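Local coordinates for conserved Archaeal protein (PDB 4OPC) that reduces the isoprenoid double bonds of digeranylgeranylglycerophospholipids to give saturated archaeal membrane lipids, using a bound FAD cofactor, at residues A[49-57]-A[93-102]; A[72-82]-A[200-208]. All coordinates share one frame; numbering follows the deposited sequence.

Contact 1: A[49-57]-A[93-102]; sequences GDAVSKAHF and EGFELNAPLY. With FDA (dihydroflavine-adenine dinucleotide), chain B.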
loop_
_atom_site.group_PDB
_atom_site.type_symbol
_atom_site.label_atom_id
_atom_site.label_comp_id
_atom_site.label_asym_id
_atom_site.label_seq_id
_atom_site.Cartn_x
_atom_site.Cartn_y
_atom_site.Cartn_z
ATOM N N GLY A 49 -6.946 -4.992 -6.878
ATOM C CA GLY A 49 -6.578 -5.624 -8.133
ATOM C C GLY A 49 -6.053 -7.040 -7.950
ATOM O O GLY A 49 -6.007 -7.807 -8.913
ATOM N N ASP A 50 -5.641 -7.363 -6.722
ATOM C CA ASP A 50 -5.242 -8.719 -6.316
ATOM C C ASP A 50 -3.896 -9.180 -6.866
ATOM O O ASP A 50 -3.585 -10.377 -6.840
ATOM C CB ASP A 50 -6.314 -9.767 -6.659
ATOM C CG ASP A 50 -7.634 -9.538 -5.944
ATOM O OD1 ASP A 50 -7.677 -8.927 -4.860
ATOM O OD2 ASP A 50 -8.657 -10.005 -6.490
ATOM N N ALA A 51 -3.090 -8.243 -7.352
ATOM C CA ALA A 51 -1.792 -8.581 -7.941
ATOM C C ALA A 51 -0.655 -8.346 -6.953
ATOM O O ALA A 51 -0.516 -7.248 -6.418
ATOM C CB ALA A 51 -1.567 -7.757 -9.189
ATOM N N VAL A 52 0.161 -9.368 -6.708
ATOM C CA VAL A 52 1.261 -9.246 -5.748
ATOM C C VAL A 52 2.513 -9.939 -6.283
ATOM O O VAL A 52 2.435 -11.043 -6.817
ATOM C CB VAL A 52 0.907 -9.864 -4.364
ATOM C CG1 VAL A 52 1.985 -9.518 -3.333
ATOM C CG2 VAL A 52 -0.460 -9.404 -3.873
ATOM N N SER A 53 3.664 -9.301 -6.115
ATOM C CA SER A 53 4.938 -9.859 -6.558
ATOM C C SER A 53 5.316 -11.119 -5.776
ATOM O O SER A 53 5.133 -11.184 -4.564
ATOM C CB SER A 53 6.034 -8.807 -6.388
ATOM O OG SER A 53 7.325 -9.351 -6.584
ATOM N N LYS A 54 5.860 -12.107 -6.480
ATOM C CA LYS A 54 6.310 -13.337 -5.845
ATOM C C LYS A 54 7.440 -13.060 -4.857
ATOM O O LYS A 54 7.549 -13.729 -3.828
ATOM C CB LYS A 54 6.754 -14.326 -6.920
ATOM C CG LYS A 54 7.359 -15.620 -6.408
ATOM C CD LYS A 54 7.717 -16.508 -7.597
ATOM C CE LYS A 54 8.627 -17.663 -7.211
ATOM N NZ LYS A 54 9.967 -17.228 -6.738
ATOM N N ALA A 55 8.265 -12.065 -5.175
ATOM C CA ALA A 55 9.427 -11.724 -4.360
ATOM C C ALA A 55 9.073 -11.446 -2.900
ATOM O O ALA A 55 9.851 -11.754 -2.013
ATOM C CB ALA A 55 10.178 -10.540 -4.963
ATOM N N HIS A 56 7.903 -10.868 -2.652
ATOM C CA HIS A 56 7.503 -10.574 -1.277
ATOM C C HIS A 56 7.324 -11.846 -0.467
ATOM O O HIS A 56 7.743 -11.927 0.687
ATOM C CB HIS A 56 6.227 -9.736 -1.243
ATOM C CG HIS A 56 6.430 -8.323 -1.684
ATOM N ND1 HIS A 56 7.291 -7.464 -1.037
ATOM C CD2 HIS A 56 5.890 -7.619 -2.705
ATOM C CE1 HIS A 56 7.268 -6.288 -1.638
ATOM N NE2 HIS A 56 6.422 -6.355 -2.650
ATOM N N PHE A 57 6.705 -12.852 -1.071
ATOM C CA PHE A 57 6.524 -14.115 -0.387
ATOM C C PHE A 57 7.885 -14.768 -0.185
ATOM O O PHE A 57 8.149 -15.337 0.869
ATOM C CB PHE A 57 5.575 -15.028 -1.170
ATOM C CG PHE A 57 4.209 -14.439 -1.361
ATOM C CD1 PHE A 57 3.947 -13.612 -2.444
ATOM C CD2 PHE A 57 3.197 -14.683 -0.450
ATOM C CE1 PHE A 57 2.706 -13.054 -2.624
ATOM C CE2 PHE A 57 1.949 -14.115 -0.621
ATOM C CZ PHE A 57 1.701 -13.304 -1.715
ATOM N N GLU A 93 7.945 -11.824 -11.836
ATOM C CA GLU A 93 7.024 -12.879 -11.439
ATOM C C GLU A 93 6.102 -12.463 -10.300
ATOM O O GLU A 93 6.529 -11.841 -9.324
ATOM C CB GLU A 93 7.793 -14.159 -11.095
ATOM C CG GLU A 93 8.498 -14.756 -12.311
ATOM C CD GLU A 93 9.180 -16.085 -12.039
ATOM O OE1 GLU A 93 9.186 -16.544 -10.878
ATOM O OE2 GLU A 93 9.717 -16.673 -13.002
ATOM N N GLY A 94 4.826 -12.794 -10.440
ATOM C CA GLY A 94 3.862 -12.490 -9.401
ATOM C C GLY A 94 2.621 -13.349 -9.486
ATOM O O GLY A 94 2.533 -14.290 -10.286
ATOM N N PHE A 95 1.652 -13.029 -8.644
ATOM C CA PHE A 95 0.457 -13.836 -8.528
ATOM C C PHE A 95 -0.763 -12.954 -8.650
ATOM O O PHE A 95 -0.787 -11.845 -8.107
ATOM C CB PHE A 95 0.397 -14.516 -7.159
ATOM C CG PHE A 95 1.593 -15.363 -6.832
ATOM C CD1 PHE A 95 1.956 -16.416 -7.642
ATOM C CD2 PHE A 95 2.328 -15.119 -5.684
ATOM C CE1 PHE A 95 3.048 -17.205 -7.325
ATOM C CE2 PHE A 95 3.417 -15.897 -5.363
ATOM C CZ PHE A 95 3.778 -16.943 -6.185
ATOM N N GLU A 96 -1.766 -13.435 -9.374
ATOM C CA GLU A 96 -3.103 -12.882 -9.267
ATOM C C GLU A 96 -3.850 -13.790 -8.296
ATOM O O GLU A 96 -4.121 -14.958 -8.603
ATOM C CB GLU A 96 -3.791 -12.838 -10.637
ATOM C CG GLU A 96 -3.903 -11.436 -11.205
ATOM C CD GLU A 96 -4.747 -10.535 -10.344
ATOM O OE1 GLU A 96 -4.457 -9.324 -10.315
ATOM O OE2 GLU A 96 -5.700 -11.023 -9.704
ATOM N N LEU A 97 -4.147 -13.251 -7.116
ATOM C CA LEU A 97 -4.664 -14.050 -6.005
ATOM C C LEU A 97 -6.166 -13.973 -5.860
ATOM O O LEU A 97 -6.795 -12.992 -6.255
ATOM C CB LEU A 97 -4.065 -13.540 -4.688
ATOM C CG LEU A 97 -2.549 -13.519 -4.567
ATOM C CD1 LEU A 97 -2.117 -12.889 -3.256
ATOM C CD2 LEU A 97 -2.032 -14.927 -4.662
ATOM N N ASN A 98 -6.734 -15.016 -5.262
ATOM C CA ASN A 98 -8.023 -14.904 -4.598
ATOM C C ASN A 98 -7.701 -14.377 -3.202
ATOM O O ASN A 98 -7.312 -15.146 -2.319
ATOM C CB ASN A 98 -8.711 -16.271 -4.530
ATOM C CG ASN A 98 -10.093 -16.212 -3.897
ATOM O OD1 ASN A 98 -10.389 -15.343 -3.077
ATOM N ND2 ASN A 98 -10.943 -17.165 -4.264
ATOM N N ALA A 99 -7.823 -13.065 -3.020
ATOM C CA ALA A 99 -7.356 -12.418 -1.804
ATOM C C ALA A 99 -8.042 -12.897 -0.526
ATOM O O ALA A 99 -7.343 -13.236 0.424
ATOM C CB ALA A 99 -7.427 -10.889 -1.939
ATOM N N PRO A 100 -9.392 -12.927 -0.492
ATOM C CA PRO A 100 -10.028 -13.447 0.724
ATOM C C PRO A 100 -9.602 -14.884 1.035
ATOM O O PRO A 100 -9.355 -15.200 2.200
ATOM C CB PRO A 100 -11.520 -13.409 0.395
ATOM C CG PRO A 100 -11.669 -12.427 -0.715
ATOM C CD PRO A 100 -10.373 -12.390 -1.458
ATOM N N LEU A 101 -9.515 -15.748 0.027
ATOM C CA LEU A 101 -9.156 -17.141 0.287
ATOM C C LEU A 101 -7.746 -17.260 0.862
ATOM O O LEU A 101 -7.524 -17.974 1.840
ATOM C CB LEU A 101 -9.292 -17.977 -0.983
ATOM C CG LEU A 101 -9.438 -19.480 -0.791
ATOM C CD1 LEU A 101 -10.794 -19.789 -0.175
ATOM C CD2 LEU A 101 -9.277 -20.168 -2.124
ATOM N N TYR A 102 -6.787 -16.564 0.267
ATOM C CA TYR A 102 -5.430 -16.597 0.787
ATOM C C TYR A 102 -5.331 -15.977 2.181
ATOM O O TYR A 102 -4.738 -16.573 3.090
ATOM C CB TYR A 102 -4.463 -15.878 -0.162
ATOM C CG TYR A 102 -3.066 -15.838 0.403
ATOM C CD1 TYR A 102 -2.251 -16.963 0.369
ATOM C CD2 TYR A 102 -2.576 -14.686 1.011
ATOM C CE1 TYR A 102 -0.983 -16.942 0.916
ATOM C CE2 TYR A 102 -1.309 -14.652 1.553
ATOM C CZ TYR A 102 -0.512 -15.778 1.504
ATOM O OH TYR A 102 0.752 -15.753 2.059
HETATM P PA FDA B . -7.321 -3.845 4.758
HETATM O O1A FDA B . -8.221 -2.697 4.518
HETATM O O2A FDA B . -7.251 -4.922 3.683
HETATM O O5B FDA B . -7.735 -4.551 6.113
HETATM C C5B FDA B . -8.123 -3.769 7.259
HETATM C C4B FDA B . -8.985 -4.645 8.129
HETATM O O4B FDA B . -9.239 -3.975 9.381
HETATM C C3B FDA B . -10.354 -5.000 7.538
HETATM O O3B FDA B . -10.506 -6.413 7.411
HETATM C C2B FDA B . -11.356 -4.331 8.498
HETATM O O2B FDA B . -12.550 -5.081 8.652
HETATM C C1B FDA B . -10.558 -4.276 9.791
HETATM N N9A FDA B . -10.924 -3.244 10.754
HETATM C C8A FDA B . -10.924 -1.885 10.556
HETATM N N7A FDA B . -11.219 -1.190 11.631
HETATM C C5A FDA B . -11.415 -2.159 12.604
HETATM C C6A FDA B . -11.702 -2.073 13.980
HETATM N N6A FDA B . -11.799 -0.922 14.648
HETATM N N1A FDA B . -11.779 -3.226 14.674
HETATM C C2A FDA B . -11.641 -4.383 14.018
HETATM N N3A FDA B . -11.330 -4.588 12.736
HETATM C C4A FDA B . -11.202 -3.425 12.087
HETATM N N1 FDA B . -2.348 -3.626 -3.728
HETATM C C2 FDA B . -1.612 -4.611 -4.337
HETATM O O2 FDA B . -0.611 -5.082 -3.806
HETATM N N3 FDA B . -2.062 -5.069 -5.547
HETATM C C4 FDA B . -3.116 -4.574 -6.287
HETATM O O4 FDA B . -3.487 -5.173 -7.294
HETATM C C4X FDA B . -3.800 -3.519 -5.645
HETATM N N5 FDA B . -4.886 -2.969 -6.260
HETATM C C5X FDA B . -5.768 -2.188 -5.543
HETATM C C6 FDA B . -7.007 -1.854 -6.073
HETATM C C7 FDA B . -7.946 -1.148 -5.338
HETATM C C7M FDA B . -9.321 -0.928 -5.914
HETATM C C8 FDA B . -7.624 -0.716 -4.043
HETATM C C8M FDA B . -8.652 -0.006 -3.192
HETATM C C9 FDA B . -6.371 -1.031 -3.511
HETATM C C9A FDA B . -5.451 -1.778 -4.236
HETATM N N10 FDA B . -4.191 -2.151 -3.715
HETATM C C10 FDA B . -3.442 -3.105 -4.369
HETATM C "C1'" FDA B . -3.791 -1.796 -2.330
HETATM C "C2'" FDA B . -4.057 -2.970 -1.369
HETATM O "O2'" FDA B . -5.353 -3.528 -1.602
HETATM C "C3'" FDA B . -3.985 -2.497 0.085
HETATM O "O3'" FDA B . -2.803 -1.723 0.242
HETATM C "C4'" FDA B . -3.919 -3.614 1.135
HETATM O "O4'" FDA B . -4.920 -4.607 0.911
HETATM C "C5'" FDA B . -4.044 -3.058 2.535
HETATM O "O5'" FDA B . -4.084 -4.137 3.491
HETATM P P FDA B . -4.384 -3.821 5.021
HETATM O O1P FDA B . -4.338 -5.112 5.730
HETATM O O2P FDA B . -3.510 -2.689 5.540
HETATM O O3P FDA B . -5.864 -3.214 5.033
HETATM O O HOH W 1 -9.782 -11.749 -4.750
HETATM O O HOH W 2 8.883 -11.357 -7.957
#

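Contact 2: A[72-82]-A[200-208]; sequences NKINGIKLYSP and HDYLRIFID. With PGT ((1S)-2-{[{[(2R)-2,3-dihydroxypropyl]oxy}(hydroxy)phosphoryl]oxy}-1-[(palmitoyloxy)methyl]ethyl stearate), chain C.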
loop_
_atom_site.group_PDB
_atom_site.type_symbol
_atom_site.label_atom_id
_atom_site.label_comp_id
_atom_site.label_asym_id
_atom_site.label_seq_id
_atom_site.Cartn_x
_atom_site.Cartn_y
_atom_site.Cartn_z
ATOM N N ASN A 72 -4.049 -16.917 -11.178
ATOM C CA ASN A 72 -3.294 -16.778 -12.419
ATOM C C ASN A 72 -1.847 -16.386 -12.149
ATOM O O ASN A 72 -1.576 -15.502 -11.328
ATOM C CB ASN A 72 -3.985 -15.745 -13.325
ATOM C CG ASN A 72 -3.391 -15.680 -14.723
ATOM O OD1 ASN A 72 -3.080 -16.701 -15.336
ATOM N ND2 ASN A 72 -3.248 -14.465 -15.241
ATOM N N LYS A 73 -0.916 -17.041 -12.828
ATOM C CA LYS A 73 0.497 -16.702 -12.698
ATOM C C LYS A 73 0.849 -15.505 -13.577
ATOM O O LYS A 73 0.482 -15.462 -14.748
ATOM C CB LYS A 73 1.372 -17.909 -13.058
ATOM C CG LYS A 73 2.868 -17.644 -12.990
ATOM C CD LYS A 73 3.295 -17.258 -11.580
ATOM C CE LYS A 73 4.726 -16.749 -11.557
ATOM N NZ LYS A 73 5.094 -16.219 -10.218
ATOM N N ILE A 74 1.564 -14.540 -13.004
ATOM C CA ILE A 74 1.933 -13.312 -13.708
ATOM C C ILE A 74 3.418 -13.288 -14.038
ATOM O O ILE A 74 4.254 -13.574 -13.180
ATOM C CB ILE A 74 1.595 -12.075 -12.857
ATOM C CG1 ILE A 74 0.099 -12.040 -12.550
ATOM C CG2 ILE A 74 2.022 -10.792 -13.552
ATOM C CD1 ILE A 74 -0.777 -12.092 -13.793
ATOM N N ASN A 75 3.743 -12.944 -15.283
ATOM C CA ASN A 75 5.132 -12.886 -15.724
ATOM C C ASN A 75 5.620 -11.478 -16.035
ATOM O O ASN A 75 6.798 -11.273 -16.314
ATOM C CB ASN A 75 5.353 -13.799 -16.929
ATOM C CG ASN A 75 5.295 -15.258 -16.557
ATOM O OD1 ASN A 75 5.792 -15.658 -15.506
ATOM N ND2 ASN A 75 4.663 -16.061 -17.403
ATOM N N GLY A 76 4.718 -10.503 -15.980
ATOM C CA GLY A 76 5.115 -9.128 -16.212
ATOM C C GLY A 76 3.954 -8.168 -16.368
ATOM O O GLY A 76 2.800 -8.529 -16.139
ATOM N N ILE A 77 4.282 -6.939 -16.747
ATOM C CA ILE A 77 3.298 -5.880 -16.923
ATOM C C ILE A 77 3.500 -5.198 -18.270
ATOM O O ILE A 77 4.630 -4.945 -18.684
ATOM C CB ILE A 77 3.426 -4.813 -15.819
ATOM C CG1 ILE A 77 3.143 -5.429 -14.448
ATOM C CG2 ILE A 77 2.479 -3.641 -16.076
ATOM C CD1 ILE A 77 3.276 -4.445 -13.303
ATOM N N LYS A 78 2.400 -4.929 -18.966
ATOM C CA LYS A 78 2.428 -4.106 -20.169
ATOM C C LYS A 78 1.865 -2.740 -19.797
ATOM O O LYS A 78 0.719 -2.635 -19.359
ATOM C CB LYS A 78 1.583 -4.746 -21.273
ATOM C CG LYS A 78 2.030 -6.140 -21.703
ATOM C CD LYS A 78 3.150 -6.109 -22.710
ATOM C CE LYS A 78 3.448 -7.512 -23.221
ATOM N NZ LYS A 78 4.525 -7.502 -24.248
ATOM N N LEU A 79 2.682 -1.699 -19.952
ATOM C CA LEU A 79 2.298 -0.338 -19.608
ATOM C C LEU A 79 2.005 0.447 -20.884
ATOM O O LEU A 79 2.881 0.572 -21.745
ATOM C CB LEU A 79 3.430 0.330 -18.822
ATOM C CG LEU A 79 3.213 1.786 -18.444
ATOM C CD1 LEU A 79 2.143 1.858 -17.387
ATOM C CD2 LEU A 79 4.508 2.409 -17.945
ATOM N N TYR A 80 0.788 0.971 -21.006
ATOM C CA TYR A 80 0.328 1.624 -22.227
ATOM C C TYR A 80 0.310 3.142 -22.115
ATOM O O TYR A 80 -0.177 3.705 -21.134
ATOM C CB TYR A 80 -1.098 1.176 -22.555
ATOM C CG TYR A 80 -1.255 -0.261 -22.982
ATOM C CD1 TYR A 80 -1.103 -1.301 -22.071
ATOM C CD2 TYR A 80 -1.624 -0.582 -24.270
ATOM C CE1 TYR A 80 -1.255 -2.615 -22.457
ATOM C CE2 TYR A 80 -1.786 -1.898 -24.666
ATOM C CZ TYR A 80 -1.605 -2.912 -23.753
ATOM O OH TYR A 80 -1.770 -4.226 -24.153
ATOM N N SER A 81 0.826 3.808 -23.143
ATOM C CA SER A 81 0.714 5.260 -23.240
ATOM C C SER A 81 -0.756 5.663 -23.431
ATOM O O SER A 81 -1.579 4.851 -23.863
ATOM C CB SER A 81 1.535 5.749 -24.430
ATOM O OG SER A 81 0.992 5.235 -25.634
ATOM N N PRO A 82 -1.094 6.920 -23.114
ATOM C CA PRO A 82 -2.467 7.398 -23.328
ATOM C C PRO A 82 -3.001 7.138 -24.730
ATOM O O PRO A 82 -4.156 6.739 -24.857
ATOM C CB PRO A 82 -2.357 8.893 -23.040
ATOM C CG PRO A 82 -1.299 8.956 -21.964
ATOM C CD PRO A 82 -0.295 7.874 -22.325
ATOM N N HIS A 200 -2.263 -13.586 -21.360
ATOM C CA HIS A 200 -2.975 -13.524 -20.091
ATOM C C HIS A 200 -2.058 -13.603 -18.866
ATOM O O HIS A 200 -2.514 -13.380 -17.751
ATOM C CB HIS A 200 -4.081 -14.586 -20.017
ATOM C CG HIS A 200 -3.586 -15.954 -19.661
ATOM N ND1 HIS A 200 -2.900 -16.753 -20.550
ATOM C CD2 HIS A 200 -3.683 -16.663 -18.512
ATOM C CE1 HIS A 200 -2.589 -17.894 -19.961
ATOM N NE2 HIS A 200 -3.056 -17.867 -18.726
ATOM N N ASP A 201 -0.776 -13.892 -19.078
ATOM C CA ASP A 201 0.202 -13.838 -17.992
ATOM C C ASP A 201 0.778 -12.435 -17.764
ATOM O O ASP A 201 1.623 -12.242 -16.892
ATOM C CB ASP A 201 1.324 -14.869 -18.192
ATOM C CG ASP A 201 2.032 -14.734 -19.538
ATOM O OD1 ASP A 201 1.418 -14.261 -20.519
ATOM O OD2 ASP A 201 3.213 -15.140 -19.614
ATOM N N TYR A 202 0.296 -11.456 -18.522
ATOM C CA TYR A 202 0.730 -10.077 -18.332
ATOM C C TYR A 202 -0.402 -9.181 -17.846
ATOM O O TYR A 202 -1.488 -9.164 -18.436
ATOM C CB TYR A 202 1.332 -9.515 -19.628
ATOM C CG TYR A 202 2.746 -9.989 -19.859
ATOM C CD1 TYR A 202 3.000 -11.267 -20.340
ATOM C CD2 TYR A 202 3.829 -9.170 -19.561
ATOM C CE1 TYR A 202 4.299 -11.711 -20.533
ATOM C CE2 TYR A 202 5.131 -9.607 -19.752
ATOM C CZ TYR A 202 5.356 -10.876 -20.235
ATOM O OH TYR A 202 6.647 -11.306 -20.423
ATOM N N LEU A 203 -0.143 -8.434 -16.776
ATOM C CA LEU A 203 -1.047 -7.369 -16.361
ATOM C C LEU A 203 -0.982 -6.231 -17.369
ATOM O O LEU A 203 0.039 -6.040 -18.034
ATOM C CB LEU A 203 -0.629 -6.818 -15.007
ATOM C CG LEU A 203 -0.474 -7.839 -13.881
ATOM C CD1 LEU A 203 -0.058 -7.111 -12.621
ATOM C CD2 LEU A 203 -1.762 -8.637 -13.668
ATOM N N ARG A 204 -2.074 -5.479 -17.482
ATOM C CA ARG A 204 -2.080 -4.284 -18.317
ATOM C C ARG A 204 -2.385 -3.068 -17.470
ATOM O O ARG A 204 -3.337 -3.059 -16.698
ATOM C CB ARG A 204 -3.107 -4.393 -19.444
ATOM C CG ARG A 204 -2.959 -5.637 -20.300
ATOM C CD ARG A 204 -4.102 -5.754 -21.296
ATOM N NE ARG A 204 -4.190 -7.107 -21.830
ATOM C CZ ARG A 204 -5.151 -7.531 -22.644
ATOM N NH1 ARG A 204 -6.124 -6.707 -23.020
ATOM N NH2 ARG A 204 -5.139 -8.785 -23.084
ATOM N N ILE A 205 -1.566 -2.035 -17.630
ATOM C CA ILE A 205 -1.766 -0.759 -16.958
ATOM C C ILE A 205 -1.836 0.312 -18.037
ATOM O O ILE A 205 -0.957 0.381 -18.907
ATOM C CB ILE A 205 -0.619 -0.454 -15.982
ATOM C CG1 ILE A 205 -0.698 -1.429 -14.803
ATOM C CG2 ILE A 205 -0.699 0.989 -15.483
ATOM C CD1 ILE A 205 0.417 -1.254 -13.781
ATOM N N PHE A 206 -2.883 1.130 -18.004
ATOM C CA PHE A 206 -3.118 2.146 -19.018
ATOM C C PHE A 206 -3.033 3.516 -18.381
ATOM O O PHE A 206 -3.873 3.884 -17.553
ATOM C CB PHE A 206 -4.506 1.970 -19.635
ATOM C CG PHE A 206 -4.760 0.608 -20.224
ATOM C CD1 PHE A 206 -4.472 0.340 -21.549
ATOM C CD2 PHE A 206 -5.326 -0.394 -19.452
ATOM C CE1 PHE A 206 -4.737 -0.914 -22.093
ATOM C CE2 PHE A 206 -5.584 -1.641 -19.993
ATOM C CZ PHE A 206 -5.285 -1.898 -21.303
ATOM N N ILE A 207 -2.015 4.274 -18.764
ATOM C CA ILE A 207 -1.875 5.631 -18.276
ATOM C C ILE A 207 -2.754 6.547 -19.118
ATOM O O ILE A 207 -2.727 6.479 -20.344
ATOM C CB ILE A 207 -0.423 6.096 -18.384
ATOM C CG1 ILE A 207 0.490 5.096 -17.685
ATOM C CG2 ILE A 207 -0.274 7.484 -17.781
ATOM C CD1 ILE A 207 0.151 4.878 -16.224
ATOM N N ASP A 208 -3.551 7.389 -18.465
ATOM C CA ASP A 208 -4.371 8.353 -19.182
ATOM C C ASP A 208 -4.945 9.393 -18.221
ATOM O O ASP A 208 -5.803 9.082 -17.393
ATOM C CB ASP A 208 -5.501 7.651 -19.947
ATOM C CG ASP A 208 -6.164 8.557 -20.964
ATOM O OD1 ASP A 208 -6.465 9.726 -20.641
ATOM O OD2 ASP A 208 -6.395 8.115 -22.104
HETATM C C48 PGT C . 0.062 7.651 -10.148
HETATM C C47 PGT C . 0.014 7.510 -8.641
HETATM C C46 PGT C . -1.260 6.793 -8.244
HETATM C C45 PGT C . -1.333 5.461 -8.963
HETATM C C44 PGT C . -2.174 4.477 -8.178
HETATM C C43 PGT C . -3.522 4.294 -8.849
HETATM C C42 PGT C . -4.393 3.442 -7.953
HETATM C C41 PGT C . -3.797 2.058 -7.914
HETATM C C40 PGT C . -4.869 1.033 -7.638
HETATM C C39 PGT C . -4.429 -0.259 -8.289
HETATM C C38 PGT C . -3.078 -0.657 -7.754
HETATM C C37 PGT C . -2.577 -1.847 -8.538
HETATM C C36 PGT C . -1.277 -2.301 -7.922
HETATM C C35 PGT C . -0.557 -3.259 -8.841
HETATM C C34 PGT C . 0.712 -3.732 -8.157
HETATM C C33 PGT C . 1.643 -4.426 -9.127
HETATM C C32 PGT C . 2.353 -5.589 -8.460
HETATM C C31 PGT C . 3.543 -5.144 -7.624
HETATM O O31 PGT C . 3.590 -5.501 -6.462
HETATM O O2 PGT C . 4.574 -4.328 -8.153
HETATM C C2 PGT C . 5.777 -4.975 -8.528
HETATM C C1 PGT C . 6.702 -5.244 -7.359
HETATM O O3P PGT C . 6.152 -5.125 -6.061
HETATM P P PGT C . 6.743 -4.013 -5.097
HETATM O O1P PGT C . 6.944 -2.802 -5.980
HETATM O O2P PGT C . 5.791 -3.688 -3.956
HETATM O O4P PGT C . 8.144 -4.425 -4.462
HETATM C C4 PGT C . 8.924 -5.495 -4.955
HETATM C C5 PGT C . 10.257 -5.570 -4.244
HETATM O O5 PGT C . 10.391 -6.833 -3.633
HETATM C C6 PGT C . 10.337 -4.480 -3.203
HETATM O O6 PGT C . 10.242 -5.014 -1.902
HETATM C C3 PGT C . 6.610 -4.113 -9.460
HETATM O O3 PGT C . 6.001 -3.886 -10.708
HETATM C C11 PGT C . 6.308 -2.616 -11.234
HETATM O O11 PGT C . 7.450 -2.204 -11.193
HETATM C C12 PGT C . 5.214 -1.760 -11.838
HETATM C C13 PGT C . 5.804 -0.694 -12.736
HETATM C C14 PGT C . 4.682 0.153 -13.299
HETATM C C15 PGT C . 4.528 1.423 -12.491
HETATM C C16 PGT C . 3.503 2.333 -13.136
HETATM C C17 PGT C . 4.100 3.716 -13.281
HETATM C C18 PGT C . 3.247 4.570 -14.194
HETATM C C19 PGT C . 4.005 5.828 -14.571
HETATM C C20 PGT C . 5.142 5.507 -15.521
HETATM C C21 PGT C . 4.971 6.294 -16.805
HETATM C C22 PGT C . 6.319 6.642 -17.398
HETATM C C23 PGT C . 6.166 7.876 -18.261
HETATM C C24 PGT C . 7.524 8.418 -18.646
HETATM C C25 PGT C . 7.615 9.882 -18.273
HETATM C C26 PGT C . 8.841 10.116 -17.416
HETATM O O HOH W 3 -3.518 -19.515 -16.225
HETATM O O HOH W 4 -3.637 4.323 -21.964
HETATM O O HOH W 5 -6.037 5.462 -22.622
#

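Contact 1: A[49-57]-A[93-102]
F57, on the helix that follows strand 51-53, sets its ring between F95 and Y102 of the partner segment. F95 turns its edge to the face of F57 in an offset edge-to-face pair, CD2 of F95 lying 3.7 Å from CE1 of F57. F57 in turn directs its own edge at the face of Y102, the planes at 83°, and Y102 OH is hydrogen-bonded to P63 O. Beside this aromatic cluster the two strands pair antiparallel: V52 and F95 exchange both backbone bonds, and L97 N reaches D50 O at 2.9 Å. K54 runs alongside E93: its CB lies 3.5 Å from E93 O, CG meets F95 CZ at 3.8 Å, CD and then CE pass E93 OE1, and NZ ends in a salt bridge with D58. E96 projects on the same face as A51. Its chain folds back at chi2 (-62°) and carries OE1 to within 2.6 Å of G49 O. On the same short strand, A51 N donates to FDA O4 and A51 O accepts from FDA N3 (2.8 Å). D50 OD2 and E96 OE2 are 4.5 Å apart and both form salt bridges with K222, whose charge probably offsets the repulsion between the two acids.

Contact 2: A[72-82]-A[200-208]
F206 reaches over one face of the Y80 ring, the two residues standing on parallel neighbours, strands 70-80 and 202-206, of the mixed sheet that joins the FAD site to the lipid pocket. The buried apolar face is tightly packed. There L79 CD1 fits between I205 CG2, at 3.5 Å, and I207 CG1, and I74 CD1 meets L203 CD2 nearly at a right angle. I77, L79 and I207 also line one acyl chain of the bound lipid, I77 CD1 being 3.6 Å from PGT C12. Backbone bonds between K78, Y80 and the 203-207 backbone hold this register.

On the other face K78, Y80, Y202 and R204 are partly exposed to solvent. Y202 lies over the backbone of G76, whose lack of a side chain makes room for the ring, and K78 CE lies over the rim of the opposite face; K78 NZ goes on to T89 and gives the ring at most a weak, long cation-pi attraction. Further along, F206 CE1 sits 3.5 Å above the centre of the Y80 ring, although the planes are tilted by 33°, and Y80 CE1 meets R204 CB. An alanine at Y80 would remove that ring and is likely to leave F206 CE1 and R204 CB without their aromatic neighbour. The looser end is at the start of the strands: N72 ND2 donates to H200 O, and a water joins N72 OD1 to H200 NE2. With CG placed between its backbone N and carbonyl carbon (chi1 55°), D201 offers the anti lone pair of OD2 to N75 ND2, 2.8 Å away, the amide and carboxylate planes being perpendicular.

In the fold
Contacts 1 and 2 belong to one mixed sheet, their centres about 15 Å apart. Contact 1 pairs its edge strand 51-53 with 87-97; contact 2 pairs 70-80 with 202-206, so the order across is 51-53, 87-97, 70-80, 202-206. The segments alternate along the chain: 49-57, 72-82, 93-102, then 200-208 after nearly a hundred residues. Antiparallel strands 70-80 and 87-97 connect the contacts directly, E96 N lying 2.9 Å from N72 O and G94 O the same distance from I74 N. The sheet thus runs from the flavin ring, bound at contact 1, to the acyl chain lined by contact 2, with the lipid touching both.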